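PDB 3HVY: cystathionine beta-lyase family protein, YNBB B.subtilis ortholog from Clostridium acetobutylicum, which is probably a pyridoxal-phosphate-dependent carbon-sulfur lyase of the methionine gamma-lyase family, with a putative link to aluminium resistance. Local coordinates for residues D[117-122]-D[179-184]; D[124-129]-D[152-157]. All blocks are in the same frame, centred on the assembly; numbering follows the deposited sequence.

Contact 1 (D[117-122]-D[179-184]); sequences DTMMSI and LIHIQR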
loop_
_atom_site.group_PDB
_atom_site.type_symbol
_atom_site.label_atom_id
_atom_site.label_comp_id
_atom_site.label_asym_id
_atom_site.label_seq_id
_atom_site.Cartn_x
_atom_site.Cartn_y
_atom_site.Cartn_z
ATOM N N ASP D 117 35.546 24.026 -2.764
ATOM C CA ASP D 117 35.960 22.902 -1.956
ATOM C C ASP D 117 36.502 21.820 -2.893
ATOM O O ASP D 117 36.155 21.771 -4.069
ATOM C CB ASP D 117 34.804 22.255 -1.202
ATOM C CG ASP D 117 34.311 23.047 -0.018
ATOM O OD1 ASP D 117 34.936 24.032 0.369
ATOM O OD2 ASP D 117 33.303 22.601 0.581
ATOM N N THR D 118 37.393 20.983 -2.369
ATOM C CA THR D 118 37.864 19.806 -3.093
ATOM C C THR D 118 37.423 18.512 -2.430
ATOM O O THR D 118 37.507 18.372 -1.209
ATOM C CB THR D 118 39.365 19.787 -3.233
ATOM O OG1 THR D 118 39.799 20.984 -3.877
ATOM C CG2 THR D 118 39.798 18.563 -4.048
HETATM N N MSE D 119 36.932 17.585 -3.252
HETATM C CA MSE D 119 36.588 16.216 -2.866
HETATM C C MSE D 119 37.723 15.307 -3.355
HETATM O O MSE D 119 38.212 15.460 -4.476
HETATM C CB MSE D 119 35.293 15.770 -3.554
HETATM C CG MSE D 119 34.961 14.332 -3.368
HETATM SE SE MSE D 119 33.421 13.771 -4.470
HETATM C CE MSE D 119 33.595 11.814 -4.175
HETATM N N MSE D 120 38.126 14.342 -2.530
HETATM C CA MSE D 120 39.224 13.479 -2.923
HETATM C C MSE D 120 38.888 12.035 -2.702
HETATM O O MSE D 120 38.568 11.626 -1.570
HETATM C CB MSE D 120 40.531 13.857 -2.202
HETATM C CG MSE D 120 41.760 12.970 -2.629
HETATM SE SE MSE D 120 43.471 13.542 -1.946
HETATM C CE MSE D 120 43.057 13.293 -0.051
ATOM N N SER D 121 38.904 11.279 -3.797
ATOM C CA SER D 121 38.669 9.843 -3.758
ATOM C C SER D 121 40.034 9.172 -3.552
ATOM O O SER D 121 41.002 9.484 -4.258
ATOM C CB SER D 121 38.037 9.325 -5.057
ATOM O OG SER D 121 36.690 9.718 -5.161
ATOM N N ILE D 122 40.115 8.259 -2.604
ATOM C CA ILE D 122 41.394 7.652 -2.301
ATOM C C ILE D 122 41.568 6.154 -2.648
ATOM O O ILE D 122 42.669 5.618 -2.482
ATOM C CB ILE D 122 41.869 7.965 -0.887
ATOM C CG1 ILE D 122 40.959 7.296 0.152
ATOM C CG2 ILE D 122 42.017 9.508 -0.683
ATOM C CD1 ILE D 122 41.553 7.321 1.607
ATOM N N LEU D 179 36.578 16.792 2.004
ATOM C CA LEU D 179 35.945 15.481 2.084
ATOM C C LEU D 179 36.803 14.478 1.365
ATOM O O LEU D 179 37.283 14.723 0.260
ATOM C CB LEU D 179 34.547 15.534 1.454
ATOM C CG LEU D 179 33.699 14.251 1.549
ATOM C CD1 LEU D 179 32.240 14.625 1.648
ATOM C CD2 LEU D 179 33.951 13.296 0.353
ATOM N N ILE D 180 37.043 13.379 2.052
ATOM C CA ILE D 180 37.724 12.210 1.532
ATOM C C ILE D 180 36.657 11.120 1.373
ATOM O O ILE D 180 35.868 10.823 2.312
ATOM C CB ILE D 180 38.846 11.767 2.491
ATOM C CG1 ILE D 180 40.043 12.727 2.343
ATOM C CG2 ILE D 180 39.259 10.311 2.277
ATOM C CD1 ILE D 180 41.205 12.385 3.205
ATOM N N HIS D 181 36.644 10.564 0.176
ATOM C CA HIS D 181 35.732 9.516 -0.228
ATOM C C HIS D 181 36.442 8.160 -0.306
ATOM O O HIS D 181 37.430 8.012 -1.025
ATOM C CB HIS D 181 35.113 9.933 -1.560
ATOM C CG HIS D 181 34.501 8.803 -2.336
ATOM N ND1 HIS D 181 34.984 8.416 -3.562
ATOM C CD2 HIS D 181 33.479 7.967 -2.050
ATOM C CE1 HIS D 181 34.268 7.394 -4.005
ATOM N NE2 HIS D 181 33.370 7.081 -3.087
ATOM N N ILE D 182 35.979 7.215 0.516
ATOM C CA ILE D 182 36.465 5.838 0.511
ATOM C C ILE D 182 35.307 4.975 -0.018
ATOM O O ILE D 182 34.188 5.101 0.428
ATOM C CB ILE D 182 36.858 5.367 1.912
ATOM C CG1 ILE D 182 37.981 6.275 2.464
ATOM C CG2 ILE D 182 37.251 3.863 1.919
ATOM C CD1 ILE D 182 38.418 5.982 3.918
ATOM N N GLN D 183 35.583 4.129 -0.991
ATOM C CA GLN D 183 34.601 3.098 -1.441
ATOM C C GLN D 183 34.978 1.737 -0.784
ATOM O O GLN D 183 36.065 1.208 -1.009
ATOM C CB GLN D 183 34.688 3.010 -2.944
ATOM C CG GLN D 183 33.653 2.141 -3.594
ATOM C CD GLN D 183 33.690 2.273 -5.099
ATOM O OE1 GLN D 183 33.577 3.385 -5.641
ATOM N NE2 GLN D 183 33.832 1.134 -5.800
ATOM N N ARG D 184 34.086 1.177 0.023
ATOM C CA ARG D 184 34.359 -0.090 0.706
ATOM C C ARG D 184 34.395 -1.274 -0.273
ATOM O O ARG D 184 35.359 -2.041 -0.312
ATOM C CB ARG D 184 33.314 -0.313 1.795
ATOM C CG ARG D 184 33.451 -1.617 2.544
ATOM C CD ARG D 184 32.451 -1.646 3.738
ATOM N NE ARG D 184 32.534 -2.899 4.443
ATOM C CZ ARG D 184 31.791 -3.213 5.506
ATOM N NH1 ARG D 184 30.887 -2.361 5.989
ATOM N NH2 ARG D 184 31.936 -4.391 6.064
#

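Contact 2 (D[124-129]-D[152-157]); sequences GMPYDT and YKMVDL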
loop_
_atom_site.group_PDB
_atom_site.type_symbol
_atom_site.label_atom_id
_atom_site.label_comp_id
_atom_site.label_asym_id
_atom_site.label_seq_id
_atom_site.Cartn_x
_atom_site.Cartn_y
_atom_site.Cartn_z
ATOM N N GLY D 124 41.221 4.922 -5.852
ATOM C CA GLY D 124 41.173 4.885 -7.313
ATOM C C GLY D 124 39.830 5.349 -7.880
ATOM O O GLY D 124 39.078 6.056 -7.226
HETATM N N MSE D 125 39.563 4.980 -9.130
HETATM C CA MSE D 125 38.339 5.357 -9.861
HETATM C C MSE D 125 37.064 4.900 -9.139
HETATM O O MSE D 125 36.944 3.748 -8.715
HETATM C CB MSE D 125 38.371 4.761 -11.272
HETATM C CG MSE D 125 37.383 5.394 -12.315
HETATM SE SE MSE D 125 37.704 7.286 -12.586
HETATM C CE MSE D 125 39.643 7.301 -12.825
ATOM N N PRO D 126 36.123 5.824 -8.936
ATOM C CA PRO D 126 34.896 5.433 -8.308
ATOM C C PRO D 126 34.014 4.619 -9.236
ATOM O O PRO D 126 34.244 4.610 -10.451
ATOM C CB PRO D 126 34.206 6.772 -8.009
ATOM C CG PRO D 126 35.165 7.798 -8.246
ATOM C CD PRO D 126 36.179 7.269 -9.194
ATOM N N TYR D 127 33.068 3.912 -8.626
ATOM C CA TYR D 127 31.945 3.251 -9.317
ATOM C C TYR D 127 31.379 4.141 -10.422
ATOM O O TYR D 127 31.169 5.320 -10.207
ATOM C CB TYR D 127 30.809 2.913 -8.317
ATOM C CG TYR D 127 30.673 1.434 -8.017
ATOM N N ASP D 128 31.106 3.543 -11.580
ATOM C CA ASP D 128 30.663 4.254 -12.813
ATOM C C ASP D 128 29.515 5.218 -12.611
ATOM O O ASP D 128 29.504 6.297 -13.150
ATOM C CB ASP D 128 30.228 3.227 -13.871
ATOM C CG ASP D 128 31.399 2.387 -14.396
ATOM O OD1 ASP D 128 32.535 2.926 -14.503
ATOM O OD2 ASP D 128 31.162 1.189 -14.711
ATOM N N THR D 129 28.573 4.827 -11.780
ATOM C CA THR D 129 27.419 5.652 -11.509
ATOM C C THR D 129 27.737 6.948 -10.788
ATOM O O THR D 129 26.908 7.849 -10.796
ATOM C CB THR D 129 26.383 4.853 -10.702
ATOM O OG1 THR D 129 26.965 4.425 -9.453
ATOM C CG2 THR D 129 25.957 3.637 -11.509
ATOM N N TYR D 152 37.929 18.174 -7.828
ATOM C CA TYR D 152 38.034 16.739 -7.613
ATOM C C TYR D 152 39.457 16.235 -7.751
ATOM O O TYR D 152 40.148 16.620 -8.663
ATOM C CB TYR D 152 37.178 15.996 -8.614
ATOM C CG TYR D 152 37.180 14.497 -8.425
ATOM C CD1 TYR D 152 36.641 13.943 -7.303
ATOM C CD2 TYR D 152 37.659 13.625 -9.410
ATOM C CE1 TYR D 152 36.637 12.598 -7.114
ATOM C CE2 TYR D 152 37.623 12.243 -9.231
ATOM C CZ TYR D 152 37.102 11.736 -8.070
ATOM O OH TYR D 152 37.013 10.352 -7.818
ATOM N N LYS D 153 39.906 15.428 -6.799
ATOM C CA LYS D 153 41.181 14.744 -6.939
ATOM C C LYS D 153 40.916 13.280 -6.715
ATOM O O LYS D 153 40.055 12.923 -5.912
ATOM C CB LYS D 153 42.243 15.210 -5.937
ATOM C CG LYS D 153 42.730 16.584 -6.174
ATOM C CD LYS D 153 43.697 17.120 -5.089
ATOM C CE LYS D 153 44.462 18.352 -5.635
ATOM N NZ LYS D 153 45.361 19.052 -4.661
HETATM N N MSE D 154 41.716 12.445 -7.369
HETATM C CA MSE D 154 41.614 11.030 -7.197
HETATM C C MSE D 154 42.992 10.395 -7.038
HETATM O O MSE D 154 43.925 10.698 -7.787
HETATM C CB MSE D 154 40.834 10.478 -8.372
HETATM C CG MSE D 154 40.534 9.039 -8.184
HETATM SE SE MSE D 154 41.495 8.099 -9.516
HETATM C CE MSE D 154 39.923 8.488 -10.556
ATOM N N VAL D 155 43.145 9.557 -6.019
ATOM C CA VAL D 155 44.445 8.950 -5.706
ATOM C C VAL D 155 44.340 7.497 -6.166
ATOM O O VAL D 155 43.533 6.718 -5.654
ATOM C CB VAL D 155 44.850 9.042 -4.199
ATOM C CG1 VAL D 155 46.282 8.473 -3.938
ATOM C CG2 VAL D 155 44.759 10.514 -3.641
ATOM N N ASP D 156 45.148 7.157 -7.170
ATOM C CA ASP D 156 45.204 5.790 -7.653
ATOM C C ASP D 156 45.771 4.872 -6.597
ATOM O O ASP D 156 46.601 5.263 -5.742
ATOM C CB ASP D 156 46.078 5.698 -8.901
ATOM C CG ASP D 156 45.331 6.064 -10.132
ATOM O OD1 ASP D 156 44.247 5.466 -10.357
ATOM O OD2 ASP D 156 45.820 6.962 -10.838
ATOM N N LEU D 157 45.349 3.629 -6.665
ATOM C CA LEU D 157 45.957 2.620 -5.818
ATOM C C LEU D 157 47.431 2.494 -6.209
ATOM O O LEU D 157 47.818 2.812 -7.323
ATOM C CB LEU D 157 45.250 1.295 -5.972
ATOM C CG LEU D 157 43.795 1.236 -5.494
ATOM C CD1 LEU D 157 43.148 -0.092 -5.941
ATOM C CD2 LEU D 157 43.640 1.434 -3.981
#

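Contact 1 (D[117-122]-D[179-184])
Ser121 and His181 are paired side by side on neighbouring parallel strands, 118-121 and 177-183, in the seven-stranded mixed sheet of a fold type I pyridoxal-phosphate enzyme. Ser121 OG sits at the edge of the imidazole, in its plane, 2.7 Å from His181 ND1. Either atom could be the donor. On the same face of the sheet, selenomethionine Met119 runs beside Leu179, pointing the same way, with Met119 CG 4.0 Å from Leu179 CD2. The extended chain of Met119 carries its CE to His181, 3.6 Å from His181 CB and CG. On the face of Met120 and Ile180 the contact is apolar. Met120 bends at its last torsion (chi3 63°), and its CE lies 3.9 Å from Ile180 CD1. Ile122 crosses Ile180 and Ile182 obliquely, its CD1 3.8 Å from Ile180 CG2 and from Ile182 CG1. Helices 164-173 and 196-207 pack against these side chains. Within the sheet, Met120 N donates to Leu179 O (2.9 Å), His181 N to Met120 O (2.8 Å) and Ile122 N to His181 O. Ser121 OG also hydrogen-bonds Tyr152 OH. The buried hydroxyl thus has two polar partners, and its bond to ND1 probably helps fix the rotation of the imidazole.

Contact 2 (D[124-129]-D[152-157])
This is a loop-to-edge-strand contact in the large domain of the fold type I pyridoxal-phosphate fold: Gly124, Met125 and Pro126, just after strand 118-121, lie against Tyr152, Met154 and Val155. Strand 151-154 is an outermost strand of the mixed sheet within the chain. The contact is partly buried and mostly apolar. Pro126 and Tyr152 reach toward each other tip to tip, with Pro126 CG 3.2 Å from Tyr152 OH; the hydroxyl also hydrogen-bonds Ser121 OG. Helix 131-134 closes over the pair, with Ile134 touching both side chains. Selenomethionine Met154 bends at chi2 and chi3 and lies against the Gly124-Met125 peptide. Met154 CG is 3.5 Å from Gly124 O, and Met154 SE is 3.6 Å from Gly124 C. The side chains of Met125 and Met154 cross at about a right angle, but their methyl ends are modelled too close, so that detail is doubtful. Gly124 CA comes within 4.1 Å of Asp156 CA, a close backbone approach. One backbone bond fastens the loop to the residue just after the strand: Gly124 N donates to Val155 O at 2.9 Å, with an N-H...O angle of 139°.

Overall arrangement
Following the chain from the N terminus, the first of these segments is strand 118-121, followed by the loop 124-129 and helix 131-134. The chain then returns to the sheet as strand 151-154. Contact 2 closes this shorter loop of 22 residues. Helix 164-173 next leads to strand 177-183, where contact 1 closes a loop of 56 residues that holds all of contact 2. Strand 118-121 lies between the other two, so the beta-alpha-beta connection from 151-154 to 177-183 passes over it. The contact centres are 8 Å apart. A probable hydrogen bond from Val155 N to Ser121 O joins them, and Gln183 OE1 bonds Tyr127 N of the loop. Together they tie three parallel strands to the loop leading into helix 131-134.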